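Local coordinates for protein putative Nudix hydrolase DR_0079 (Deinococcus radiodurans, PDB 2O5F) that hydrolyses nucleoside 5'-di- and triphosphates to monophosphates with magnesium as cofactor, preferring the cytosine ribonucleotides CDP and CTP, at residues Ala86-Ile94 and Pro127-Ser135; Arg8-Asp16 and Ala71-Glu79. One frame throughout, in Å; residues are numbered along the deposited sequence.

Contact 1. Residues Ala86-Ile94 and Pro127-Ser135; sequences AREELNVEI and PIFNPNDIS
The C-terminal end of the Nudix-box helix meets the loop leading to strand 136-140 here, Glu89 and Leu90 lying against Phe129 and Asn130. Glu89 O takes the backbone N-H of Asn130 at 2.9 Å from Asn130 N; the N-H points almost straight at the oxygen (170°), although the donor sits above the carbonyl plane. One residue back, Glu88 O receives a weak bond from Asn130 ND2, 3.3 Å away. With CG anti to the backbone N (chi1 172°), the amide reaches back to the helix, and its other end, OD1, accepts from Asn132 N in an Asx turn, which fixes the rotation of the group. Leu90 O is reached through a water that donates to it and accepts from Ile128 N.

This is the last turn of the helix in the Nudix fold's loop-helix-loop motif, and Glu89 is inferred to bind magnesium. Its extended side chain lies alongside Asp133, the carboxylate planes 11° apart and Glu89 OE2 4.1 Å from Asp133 OD2; Arg53 forms long, weak ion pairs with both residues. Glu89 OE1 is held by Gly69 N. Among the apolar groups, the Leu90 and Ile134 side chains run obliquely past each other, with Leu90 CD2 4.0 Å from Ile134 CD1, while Leu90 CB rests on Pro127 CB at 4.2 Å.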
ATOM      1  N   ALA A  86      -7.891   2.036   4.436  1.00 21.53           N
ATOM      2  CA  ALA A  86      -7.482   3.026   5.422  1.00 23.73           C
ATOM      3  C   ALA A  86      -8.347   2.929   6.668  1.00 23.80           C
ATOM      4  O   ALA A  86      -7.851   3.039   7.786  1.00 22.86           O
ATOM      5  CB  ALA A  86      -7.567   4.437   4.838  1.00 22.18           C
ATOM      6  N   ARG A  87      -9.645   2.728   6.494  1.00 26.45           N
ATOM      7  CA  ARG A  87     -10.493   2.641   7.671  1.00 30.17           C
ATOM      8  C   ARG A  87     -10.398   1.300   8.391  1.00 30.62           C
ATOM      9  O   ARG A  87     -10.455   1.259   9.616  1.00 30.02           O
ATOM     10  CB  ARG A  87     -11.943   2.963   7.311  1.00 33.20           C
ATOM     11  CG  ARG A  87     -12.593   2.009   6.354  1.00 39.81           C
ATOM     12  CD  ARG A  87     -13.803   2.682   5.738  1.00 44.68           C
ATOM     13  NE  ARG A  87     -14.623   3.347   6.744  1.00 47.28           N
ATOM     14  CZ  ARG A  87     -15.547   4.258   6.454  1.00 49.78           C
ATOM     15  NH1 ARG A  87     -15.758   4.604   5.189  1.00 49.56           N
ATOM     16  NH2 ARG A  87     -16.261   4.819   7.425  1.00 50.54           N
ATOM     17  N   GLU A  88     -10.227   0.204   7.655  1.00 31.84           N
ATOM     18  CA  GLU A  88     -10.129  -1.090   8.321  1.00 33.33           C
ATOM     19  C   GLU A  88      -8.766  -1.372   8.956  1.00 31.39           C
ATOM     20  O   GLU A  88      -8.682  -2.124   9.920  1.00 32.45           O
ATOM     21  CB  GLU A  88     -10.488  -2.227   7.362  1.00 37.81           C
ATOM     22  CG  GLU A  88      -9.493  -2.453   6.249  1.00 44.24           C
ATOM     23  CD  GLU A  88      -9.830  -3.674   5.407  1.00 48.03           C
ATOM     24  OE1 GLU A  88      -9.104  -3.930   4.424  1.00 49.88           O
ATOM     25  OE2 GLU A  88     -10.812  -4.380   5.726  1.00 51.20           O
ATOM     26  N   GLU A  89      -7.701  -0.772   8.431  1.00 29.24           N
ATOM     27  CA  GLU A  89      -6.372  -1.003   8.986  1.00 26.62           C
ATOM     28  C   GLU A  89      -5.904   0.096   9.942  1.00 25.46           C
ATOM     29  O   GLU A  89      -5.264  -0.191  10.952  1.00 21.98           O
ATOM     30  CB  GLU A  89      -5.334  -1.147   7.864  1.00 30.30           C
ATOM     31  CG  GLU A  89      -5.657  -2.220   6.820  1.00 35.35           C
ATOM     32  CD  GLU A  89      -4.587  -2.334   5.743  1.00 40.55           C
ATOM     33  OE1 GLU A  89      -4.200  -1.292   5.159  1.00 39.43           O
ATOM     34  OE2 GLU A  89      -4.142  -3.471   5.465  1.00 43.36           O
ATOM     35  N   LEU A  90      -6.220   1.348   9.627  1.00 22.61           N
ATOM     36  CA  LEU A  90      -5.767   2.460  10.462  1.00 24.57           C
ATOM     37  C   LEU A  90      -6.887   3.219  11.150  1.00 23.00           C
ATOM     38  O   LEU A  90      -6.621   4.155  11.904  1.00 24.83           O
ATOM     39  CB  LEU A  90      -4.962   3.452   9.612  1.00 24.29           C
ATOM     40  CG  LEU A  90      -3.725   2.973   8.841  1.00 26.84           C
ATOM     41  CD1 LEU A  90      -3.014   4.197   8.251  1.00 26.30           C
ATOM     42  CD2 LEU A  90      -2.767   2.222   9.765  1.00 22.48           C
ATOM     43  N   ASN A  91      -8.128   2.810  10.905  1.00 23.39           N
ATOM     44  CA  ASN A  91      -9.290   3.485  11.473  1.00 23.68           C
ATOM     45  C   ASN A  91      -9.241   4.954  11.100  1.00 25.09           C
ATOM     46  O   ASN A  91      -9.533   5.828  11.917  1.00 24.97           O
ATOM     47  CB  ASN A  91      -9.328   3.344  12.998  1.00 22.84           C
ATOM     48  CG  ASN A  91      -9.726   1.960  13.435  1.00 24.17           C
ATOM     49  OD1 ASN A  91      -8.947   1.243  14.063  1.00 26.35           O
ATOM     50  ND2 ASN A  91     -10.943   1.570  13.097  1.00 23.29           N
ATOM     51  N   VAL A  92      -8.851   5.213   9.859  1.00 26.99           N
ATOM     52  CA  VAL A  92      -8.754   6.571   9.354  1.00 28.29           C
ATOM     53  C   VAL A  92      -9.762   6.816   8.237  1.00 28.79           C
ATOM     54  O   VAL A  92      -9.967   5.970   7.368  1.00 27.73           O
ATOM     55  CB  VAL A  92      -7.339   6.862   8.805  1.00 29.01           C
ATOM     56  CG1 VAL A  92      -7.305   8.225   8.141  1.00 31.73           C
ATOM     57  CG2 VAL A  92      -6.320   6.810   9.945  1.00 30.26           C
ATOM     58  N   GLU A  93     -10.394   7.982   8.283  1.00 28.46           N
ATOM     59  CA  GLU A  93     -11.358   8.401   7.277  1.00 29.94           C
ATOM     60  C   GLU A  93     -10.559   9.324   6.358  1.00 29.74           C
ATOM     61  O   GLU A  93     -10.266  10.461   6.730  1.00 28.89           O
ATOM     62  CB  GLU A  93     -12.488   9.193   7.940  1.00 34.06           C
ATOM     63  CG  GLU A  93     -13.080   8.550   9.184  1.00 37.80           C
ATOM     64  CD  GLU A  93     -14.111   7.482   8.869  1.00 41.32           C
ATOM     65  OE1 GLU A  93     -13.748   6.446   8.272  1.00 41.64           O
ATOM     66  OE2 GLU A  93     -15.294   7.684   9.218  1.00 44.94           O
ATOM     67  N   ILE A  94     -10.199   8.848   5.169  1.00 29.79           N
ATOM     68  CA  ILE A  94      -9.407   9.669   4.253  1.00 30.46           C
ATOM     69  C   ILE A  94     -10.076  10.998   3.939  1.00 32.70           C
ATOM     70  O   ILE A  94      -9.404  11.998   3.696  1.00 33.09           O
ATOM     71  CB  ILE A  94      -9.098   8.927   2.921  1.00 30.79           C
ATOM     72  CG1 ILE A  94     -10.386   8.655   2.146  1.00 30.08           C
ATOM     73  CG2 ILE A  94      -8.371   7.614   3.214  1.00 27.38           C
ATOM     74  CD1 ILE A  94     -10.141   8.020   0.778  1.00 29.71           C
ATOM     75  N   PRO A 127      -1.903   7.037  14.083  1.00 21.65           N
ATOM     76  CA  PRO A 127      -3.158   6.317  13.868  1.00 21.86           C
ATOM     77  C   PRO A 127      -3.518   5.338  14.982  1.00 21.29           C
ATOM     78  O   PRO A 127      -2.641   4.722  15.599  1.00 20.66           O
ATOM     79  CB  PRO A 127      -2.920   5.575  12.554  1.00 21.00           C
ATOM     80  CG  PRO A 127      -1.868   6.383  11.875  1.00 24.42           C
ATOM     81  CD  PRO A 127      -0.950   6.749  13.001  1.00 22.60           C
ATOM     82  N   ILE A 128      -4.814   5.210  15.233  1.00 20.48           N
ATOM     83  CA  ILE A 128      -5.313   4.261  16.225  1.00 22.69           C
ATOM     84  C   ILE A 128      -5.547   3.038  15.353  1.00 20.90           C
ATOM     85  O   ILE A 128      -6.675   2.727  14.979  1.00 24.49           O
ATOM     86  CB  ILE A 128      -6.647   4.725  16.827  1.00 24.47           C
ATOM     87  CG1 ILE A 128      -6.506   6.166  17.342  1.00 26.32           C
ATOM     88  CG2 ILE A 128      -7.064   3.801  17.970  1.00 26.77           C
ATOM     89  CD1 ILE A 128      -5.393   6.358  18.339  1.00 26.51           C
ATOM     90  N   PHE A 129      -4.455   2.362  15.031  1.00 21.99           N
ATOM     91  CA  PHE A 129      -4.481   1.199  14.155  1.00 21.64           C
ATOM     92  C   PHE A 129      -5.225  -0.016  14.697  1.00 22.20           C
ATOM     93  O   PHE A 129      -5.469  -0.126  15.895  1.00 21.48           O
ATOM     94  CB  PHE A 129      -3.040   0.816  13.789  1.00 19.79           C
ATOM     95  CG  PHE A 129      -2.203   0.385  14.965  1.00 21.99           C
ATOM     96  CD1 PHE A 129      -2.224  -0.937  15.402  1.00 21.08           C
ATOM     97  CD2 PHE A 129      -1.407   1.307  15.648  1.00 22.04           C
ATOM     98  CE1 PHE A 129      -1.469  -1.336  16.500  1.00 22.85           C
ATOM     99  CE2 PHE A 129      -0.649   0.921  16.745  1.00 24.65           C
ATOM    100  CZ  PHE A 129      -0.675  -0.409  17.178  1.00 24.17           C
ATOM    101  N   ASN A 130      -5.594  -0.911  13.784  1.00 23.42           N
ATOM    102  CA  ASN A 130      -6.294  -2.147  14.129  1.00 25.73           C
ATOM    103  C   ASN A 130      -5.230  -3.185  14.489  1.00 26.16           C
ATOM    104  O   ASN A 130      -4.461  -3.631  13.629  1.00 24.95           O
ATOM    105  CB  ASN A 130      -7.137  -2.615  12.938  1.00 27.12           C
ATOM    106  CG  ASN A 130      -7.750  -3.990  13.153  1.00 30.10           C
ATOM    107  OD1 ASN A 130      -7.782  -4.506  14.270  1.00 30.86           O
ATOM    108  ND2 ASN A 130      -8.245  -4.589  12.073  1.00 32.35           N
ATOM    109  N   PRO A 131      -5.172  -3.578  15.772  1.00 28.10           N
ATOM    110  CA  PRO A 131      -4.215  -4.554  16.306  1.00 28.31           C
ATOM    111  C   PRO A 131      -4.301  -5.957  15.730  1.00 29.71           C
ATOM    112  O   PRO A 131      -3.407  -6.776  15.958  1.00 30.25           O
ATOM    113  CB  PRO A 131      -4.519  -4.556  17.803  1.00 30.07           C
ATOM    114  CG  PRO A 131      -5.140  -3.220  18.045  1.00 31.95           C
ATOM    115  CD  PRO A 131      -6.036  -3.070  16.850  1.00 28.44           C
ATOM    116  N   ASN A 132      -5.372  -6.245  15.007  1.00 29.35           N
ATOM    117  CA  ASN A 132      -5.535  -7.576  14.439  1.00 31.92           C
ATOM    118  C   ASN A 132      -4.535  -7.848  13.322  1.00 33.45           C
ATOM    119  O   ASN A 132      -4.173  -8.998  13.073  1.00 33.37           O
ATOM    120  CB  ASN A 132      -6.963  -7.764  13.918  1.00 31.47           C
ATOM    121  CG  ASN A 132      -7.278  -9.217  13.587  1.00 33.08           C
ATOM    122  OD1 ASN A 132      -7.059 -10.110  14.407  1.00 33.03           O
ATOM    123  ND2 ASN A 132      -7.797  -9.457  12.385  1.00 29.98           N
ATOM    124  N   ASP A 133      -4.080  -6.799  12.647  1.00 34.09           N
ATOM    125  CA  ASP A 133      -3.124  -6.993  11.565  1.00 34.80           C
ATOM    126  C   ASP A 133      -1.813  -6.239  11.793  1.00 30.95           C
ATOM    127  O   ASP A 133      -0.802  -6.531  11.156  1.00 29.95           O
ATOM    128  CB  ASP A 133      -3.742  -6.562  10.234  1.00 40.48           C
ATOM    129  CG  ASP A 133      -2.908  -6.988   9.041  1.00 45.89           C
ATOM    130  OD1 ASP A 133      -2.632  -8.200   8.912  1.00 49.16           O
ATOM    131  OD2 ASP A 133      -2.533  -6.113   8.229  1.00 50.38           O
ATOM    132  N   ILE A 134      -1.836  -5.284  12.716  1.00 27.17           N
ATOM    133  CA  ILE A 134      -0.659  -4.477  13.020  1.00 24.60           C
ATOM    134  C   ILE A 134      -0.252  -4.587  14.483  1.00 23.93           C
ATOM    135  O   ILE A 134      -1.053  -4.317  15.374  1.00 22.57           O
ATOM    136  CB  ILE A 134      -0.930  -2.995  12.692  1.00 25.90           C
ATOM    137  CG1 ILE A 134      -1.240  -2.854  11.199  1.00 26.45           C
ATOM    138  CG2 ILE A 134       0.256  -2.137  13.114  1.00 23.62           C
ATOM    139  CD1 ILE A 134      -1.626  -1.446  10.779  1.00 29.32           C
ATOM    140  N   SER A 135       0.998  -4.965  14.735  1.00 23.24           N
ATOM    141  CA  SER A 135       1.471  -5.099  16.108  1.00 25.84           C
ATOM    142  C   SER A 135       1.935  -3.770  16.700  1.00 25.03           C
ATOM    143  O   SER A 135       1.982  -3.596  17.920  1.00 27.80           O
ATOM    144  CB  SER A 135       2.603  -6.139  16.184  1.00 26.61           C
ATOM    145  OG  SER A 135       3.722  -5.780  15.388  1.00 28.67           O
TER
HETATM  146  O   HOH W   1      -6.757   6.472  13.462  1.00 20.53           O

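Contact 2. Residues Arg8-Asp16 and Ala71-Glu79; sequences RLDLVNERD and AVQSGETYE
Asp10 presents its carboxylate to the turn at Ser74 and Gly75 with both oxygens engaged. Asp10 OD1 accepts from Gly75 N at 2.9 Å with a nearly linear N-H (178°), and Asp10 OD2 accepts the hydroxyl of Ser74 OG at 2.8 Å. Both donors arrive above the same face of the carboxylate. With CG beside its own backbone N (chi1 -85°), the Asp10 side chain swings across to the turn, and the Ser74 hydroxyl, pointing away from its own N, comes up to meet it. Gln21 also donates to OD2, and a water links OD1 to Glu76 O.

The type II turn from Gln73 to Glu76 lies in the Nudix box, in the loop feeding helix 78-90; at its third position a CB would collide with the Ser74 carbonyl oxygen, hence glycine. Replacing Asp10 by an alanine removes both oxygens, which would probably leave Gly75 N and Ser74 OG without their partners and the serine hydroxyl free to turn.

Ser74 N gives a straight bond to Arg8 O, 2.9 Å away. One residue along, Leu9 CD2 packs at 4.1 Å against Ala71 CB and touches Val72 O. At the far end, Asp16 and Tyr78 approach from opposite directions: Asp16 OD2 lies at the ring edge, in plane, and accepts from Tyr78 OH at 2.9 Å, though that hydroxyl is less surely placed. Carboxylate and ring planes differ by 50°.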
ATOM      1  N   ARG A   8     -13.346 -11.626  -4.403  1.00 36.96           N
ATOM      2  CA  ARG A   8     -13.211 -11.642  -5.857  1.00 35.31           C
ATOM      3  C   ARG A   8     -12.450 -10.403  -6.323  1.00 32.39           C
ATOM      4  O   ARG A   8     -12.702  -9.297  -5.850  1.00 30.87           O
ATOM      5  CB  ARG A   8     -14.588 -11.686  -6.518  1.00 38.62           C
ATOM      6  CG  ARG A   8     -14.546 -11.988  -8.003  1.00 42.70           C
ATOM      7  CD  ARG A   8     -15.891 -12.514  -8.482  1.00 46.23           C
ATOM      8  NE  ARG A   8     -16.273 -13.718  -7.747  1.00 49.92           N
ATOM      9  CZ  ARG A   8     -17.380 -14.416  -7.979  1.00 52.36           C
ATOM     10  NH1 ARG A   8     -18.220 -14.032  -8.934  1.00 53.90           N
ATOM     11  NH2 ARG A   8     -17.651 -15.498  -7.255  1.00 52.59           N
ATOM     12  N   LEU A   9     -11.522 -10.598  -7.256  1.00 30.21           N
ATOM     13  CA  LEU A   9     -10.710  -9.504  -7.776  1.00 28.09           C
ATOM     14  C   LEU A   9     -10.893  -9.346  -9.280  1.00 28.28           C
ATOM     15  O   LEU A   9     -11.235 -10.305  -9.981  1.00 28.51           O
ATOM     16  CB  LEU A   9      -9.230  -9.771  -7.487  1.00 28.23           C
ATOM     17  CG  LEU A   9      -8.876 -10.181  -6.056  1.00 28.20           C
ATOM     18  CD1 LEU A   9      -7.396 -10.507  -5.956  1.00 26.16           C
ATOM     19  CD2 LEU A   9      -9.260  -9.067  -5.109  1.00 27.86           C
ATOM     20  N   ASP A  10     -10.668  -8.134  -9.773  1.00 26.34           N
ATOM     21  CA  ASP A  10     -10.770  -7.866 -11.205  1.00 26.17           C
ATOM     22  C   ASP A  10      -9.439  -8.257 -11.854  1.00 24.27           C
ATOM     23  O   ASP A  10      -8.380  -8.056 -11.269  1.00 24.70           O
ATOM     24  CB  ASP A  10     -11.033  -6.372 -11.461  1.00 26.69           C
ATOM     25  CG  ASP A  10     -12.504  -6.005 -11.377  1.00 28.92           C
ATOM     26  OD1 ASP A  10     -12.802  -4.815 -11.117  1.00 28.76           O
ATOM     27  OD2 ASP A  10     -13.362  -6.894 -11.590  1.00 26.71           O
ATOM     28  N   LEU A  11      -9.506  -8.840 -13.048  1.00 23.81           N
ATOM     29  CA  LEU A  11      -8.310  -9.207 -13.793  1.00 22.53           C
ATOM     30  C   LEU A  11      -8.071  -8.051 -14.762  1.00 21.59           C
ATOM     31  O   LEU A  11      -9.015  -7.545 -15.370  1.00 22.88           O
ATOM     32  CB  LEU A  11      -8.523 -10.506 -14.583  1.00 23.57           C
ATOM     33  CG  LEU A  11      -8.531 -11.831 -13.819  1.00 26.56           C
ATOM     34  CD1 LEU A  11      -9.039 -12.948 -14.731  1.00 25.90           C
ATOM     35  CD2 LEU A  11      -7.121 -12.144 -13.311  1.00 25.67           C
ATOM     36  N   VAL A  12      -6.820  -7.626 -14.902  1.00 20.56           N
ATOM     37  CA  VAL A  12      -6.498  -6.518 -15.795  1.00 23.00           C
ATOM     38  C   VAL A  12      -5.366  -6.874 -16.745  1.00 23.63           C
ATOM     39  O   VAL A  12      -4.545  -7.748 -16.446  1.00 23.80           O
ATOM     40  CB  VAL A  12      -6.108  -5.243 -14.985  1.00 21.08           C
ATOM     41  CG1 VAL A  12      -7.264  -4.805 -14.113  1.00 22.35           C
ATOM     42  CG2 VAL A  12      -4.872  -5.520 -14.135  1.00 22.96           C
ATOM     43  N   ASN A  13      -5.338  -6.204 -17.896  1.00 25.03           N
ATOM     44  CA  ASN A  13      -4.296  -6.423 -18.898  1.00 26.52           C
ATOM     45  C   ASN A  13      -3.154  -5.428 -18.703  1.00 26.15           C
ATOM     46  O   ASN A  13      -3.127  -4.689 -17.720  1.00 25.99           O
ATOM     47  CB  ASN A  13      -4.857  -6.283 -20.326  1.00 26.65           C
ATOM     48  CG  ASN A  13      -5.422  -4.893 -20.613  1.00 27.64           C
ATOM     49  OD1 ASN A  13      -5.024  -3.901 -20.005  1.00 26.89           O
ATOM     50  ND2 ASN A  13      -6.344  -4.822 -21.563  1.00 28.57           N
ATOM     51  N   GLU A  14      -2.217  -5.411 -19.648  1.00 27.25           N
ATOM     52  CA  GLU A  14      -1.072  -4.507 -19.592  1.00 29.89           C
ATOM     53  C   GLU A  14      -1.424  -3.027 -19.530  1.00 29.36           C
ATOM     54  O   GLU A  14      -0.623  -2.207 -19.076  1.00 27.75           O
ATOM     55  CB  GLU A  14      -0.147  -4.740 -20.790  1.00 33.60           C
ATOM     56  CG  GLU A  14       0.815  -5.893 -20.620  1.00 39.60           C
ATOM     57  CD  GLU A  14       0.156  -7.254 -20.713  1.00 42.80           C
ATOM     58  OE1 GLU A  14       0.834  -8.252 -20.372  1.00 41.65           O
ATOM     59  OE2 GLU A  14      -1.022  -7.331 -21.134  1.00 47.17           O
ATOM     60  N   ARG A  15      -2.612  -2.684 -20.007  1.00 29.24           N
ATOM     61  CA  ARG A  15      -3.070  -1.294 -20.017  1.00 30.25           C
ATOM     62  C   ARG A  15      -3.913  -0.980 -18.780  1.00 28.09           C
ATOM     63  O   ARG A  15      -4.473   0.113 -18.655  1.00 26.27           O
ATOM     64  CB  ARG A  15      -3.902  -1.035 -21.276  1.00 34.92           C
ATOM     65  CG  ARG A  15      -3.134  -1.117 -22.588  1.00 41.10           C
ATOM     66  CD  ARG A  15      -2.141   0.027 -22.711  1.00 46.47           C
ATOM     67  NE  ARG A  15      -1.643   0.216 -24.077  1.00 49.85           N
ATOM     68  CZ  ARG A  15      -0.937  -0.681 -24.760  1.00 50.66           C
ATOM     69  NH1 ARG A  15      -0.634  -1.850 -24.216  1.00 52.72           N
ATOM     70  NH2 ARG A  15      -0.525  -0.406 -25.989  1.00 51.59           N
ATOM     71  N   ASP A  16      -3.990  -1.945 -17.871  1.00 25.75           N
ATOM     72  CA  ASP A  16      -4.773  -1.816 -16.649  1.00 26.42           C
ATOM     73  C   ASP A  16      -6.250  -1.716 -16.999  1.00 26.00           C
ATOM     74  O   ASP A  16      -6.999  -0.939 -16.407  1.00 26.55           O
ATOM     75  CB  ASP A  16      -4.334  -0.598 -15.825  1.00 28.59           C
ATOM     76  CG  ASP A  16      -4.934  -0.599 -14.426  1.00 30.19           C
ATOM     77  OD1 ASP A  16      -5.134  -1.694 -13.865  1.00 31.56           O
ATOM     78  OD2 ASP A  16      -5.200   0.487 -13.874  1.00 31.66           O
ATOM     79  N   ALA A  71      -5.488  -5.334  -1.721  1.00 23.18           N
ATOM     80  CA  ALA A  71      -5.991  -5.586  -3.058  1.00 23.63           C
ATOM     81  C   ALA A  71      -7.305  -4.858  -3.310  1.00 25.02           C
ATOM     82  O   ALA A  71      -8.111  -4.679  -2.400  1.00 24.01           O
ATOM     83  CB  ALA A  71      -6.181  -7.091  -3.264  1.00 26.45           C
ATOM     84  N   VAL A  72      -7.508  -4.437  -4.553  1.00 23.38           N
ATOM     85  CA  VAL A  72      -8.734  -3.751  -4.947  1.00 23.86           C
ATOM     86  C   VAL A  72      -9.758  -4.839  -5.277  1.00 25.93           C
ATOM     87  O   VAL A  72      -9.469  -5.755  -6.053  1.00 24.90           O
ATOM     88  CB  VAL A  72      -8.523  -2.890  -6.212  1.00 23.30           C
ATOM     89  CG1 VAL A  72      -9.808  -2.167  -6.572  1.00 20.64           C
ATOM     90  CG2 VAL A  72      -7.392  -1.899  -5.992  1.00 23.87           C
ATOM     91  N   GLN A  73     -10.945  -4.746  -4.692  1.00 24.91           N
ATOM     92  CA  GLN A  73     -11.979  -5.744  -4.942  1.00 27.13           C
ATOM     93  C   GLN A  73     -12.675  -5.536  -6.276  1.00 26.83           C
ATOM     94  O   GLN A  73     -12.791  -4.411  -6.758  1.00 23.02           O
ATOM     95  CB  GLN A  73     -13.014  -5.727  -3.819  1.00 31.56           C
ATOM     96  CG  GLN A  73     -12.437  -6.069  -2.462  1.00 37.62           C
ATOM     97  CD  GLN A  73     -13.488  -6.116  -1.377  1.00 40.96           C
ATOM     98  OE1 GLN A  73     -13.168  -6.250  -0.194  1.00 44.81           O
ATOM     99  NE2 GLN A  73     -14.754  -6.008  -1.770  1.00 42.00           N
ATOM    100  N   SER A  74     -13.143  -6.632  -6.865  1.00 26.78           N
ATOM    101  CA  SER A  74     -13.829  -6.568  -8.150  1.00 28.58           C
ATOM    102  C   SER A  74     -14.937  -5.519  -8.160  1.00 27.77           C
ATOM    103  O   SER A  74     -15.785  -5.491  -7.271  1.00 26.31           O
ATOM    104  CB  SER A  74     -14.433  -7.929  -8.504  1.00 28.97           C
ATOM    105  OG  SER A  74     -15.159  -7.852  -9.714  1.00 30.97           O
ATOM    106  N   GLY A  75     -14.916  -4.663  -9.177  1.00 29.66           N
ATOM    107  CA  GLY A  75     -15.927  -3.628  -9.311  1.00 30.24           C
ATOM    108  C   GLY A  75     -15.608  -2.364  -8.538  1.00 31.29           C
ATOM    109  O   GLY A  75     -16.300  -1.352  -8.655  1.00 30.73           O
ATOM    110  N   GLU A  76     -14.544  -2.421  -7.750  1.00 30.06           N
ATOM    111  CA  GLU A  76     -14.135  -1.296  -6.930  1.00 29.91           C
ATOM    112  C   GLU A  76     -13.103  -0.424  -7.643  1.00 28.47           C
ATOM    113  O   GLU A  76     -12.282  -0.918  -8.414  1.00 28.31           O
ATOM    114  CB  GLU A  76     -13.565  -1.847  -5.627  1.00 31.22           C
ATOM    115  CG  GLU A  76     -13.266  -0.853  -4.542  1.00 34.16           C
ATOM    116  CD  GLU A  76     -12.795  -1.560  -3.280  1.00 35.50           C
ATOM    117  OE1 GLU A  76     -11.841  -2.366  -3.370  1.00 30.31           O
ATOM    118  OE2 GLU A  76     -13.374  -1.314  -2.202  1.00 35.78           O
ATOM    119  N   THR A  77     -13.158   0.879  -7.406  1.00 26.14           N
ATOM    120  CA  THR A  77     -12.183   1.765  -8.020  1.00 25.96           C
ATOM    121  C   THR A  77     -11.004   1.873  -7.047  1.00 24.04           C
ATOM    122  O   THR A  77     -11.111   1.453  -5.896  1.00 20.83           O
ATOM    123  CB  THR A  77     -12.767   3.157  -8.256  1.00 27.85           C
ATOM    124  OG1 THR A  77     -11.866   3.921  -9.066  1.00 36.23           O
ATOM    125  CG2 THR A  77     -12.969   3.856  -6.946  1.00 24.27           C
ATOM    126  N   TYR A  78      -9.890   2.433  -7.508  1.00 23.26           N
ATOM    127  CA  TYR A  78      -8.709   2.585  -6.664  1.00 23.68           C
ATOM    128  C   TYR A  78      -9.005   3.412  -5.414  1.00 23.04           C
ATOM    129  O   TYR A  78      -8.625   3.030  -4.308  1.00 21.79           O
ATOM    130  CB  TYR A  78      -7.569   3.238  -7.456  1.00 23.79           C
ATOM    131  CG  TYR A  78      -6.858   2.311  -8.431  1.00 24.81           C
ATOM    132  CD1 TYR A  78      -5.917   1.386  -7.982  1.00 26.38           C
ATOM    133  CD2 TYR A  78      -7.113   2.374  -9.801  1.00 26.89           C
ATOM    134  CE1 TYR A  78      -5.237   0.548  -8.869  1.00 26.77           C
ATOM    135  CE2 TYR A  78      -6.446   1.540 -10.703  1.00 25.74           C
ATOM    136  CZ  TYR A  78      -5.510   0.636 -10.232  1.00 27.81           C
ATOM    137  OH  TYR A  78      -4.837  -0.167 -11.115  1.00 27.67           O
ATOM    138  N   GLU A  79      -9.686   4.540  -5.587  1.00 23.51           N
ATOM    139  CA  GLU A  79     -10.013   5.407  -4.453  1.00 25.07           C
ATOM    140  C   GLU A  79     -10.892   4.690  -3.424  1.00 25.17           C
ATOM    141  O   GLU A  79     -10.690   4.830  -2.215  1.00 26.44           O
ATOM    142  CB  GLU A  79     -10.728   6.674  -4.938  1.00 25.03           C
ATOM    143  CG  GLU A  79     -10.928   7.721  -3.845  1.00 26.95           C
ATOM    144  CD  GLU A  79     -11.748   8.912  -4.312  1.00 30.63           C
ATOM    145  OE1 GLU A  79     -11.698   9.233  -5.520  1.00 29.84           O
ATOM    146  OE2 GLU A  79     -12.429   9.534  -3.465  1.00 31.31           O
TER
HETATM  147  O   HOH W   2     -10.922  -3.089  -9.654  1.00 26.47           O
HETATM  148  O   HOH W   3     -10.271  -5.504  -8.579  1.00 26.91           O

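How the contacts relate
Helix 78-90 connects the two contacts, which follow each other along the chain: contact 2 holds the Nudix-box loop entering the helix and its first turn, and contact 1 holds its last turn. Their centres are 22 Å apart and, although the nearest atoms come within about 4 Å, they do not touch. The inferred magnesium site relates them: Glu89 belongs to contact 1, whereas in contact 2 the side chain of Ala71 lies about 6 Å from that of Glu85 and about 10 Å from that of Glu89. Strand 8-12 meets the Nudix box at residues 71-75, and loop 127-135 meets it beside Glu89, one of the two inferred magnesium ligands.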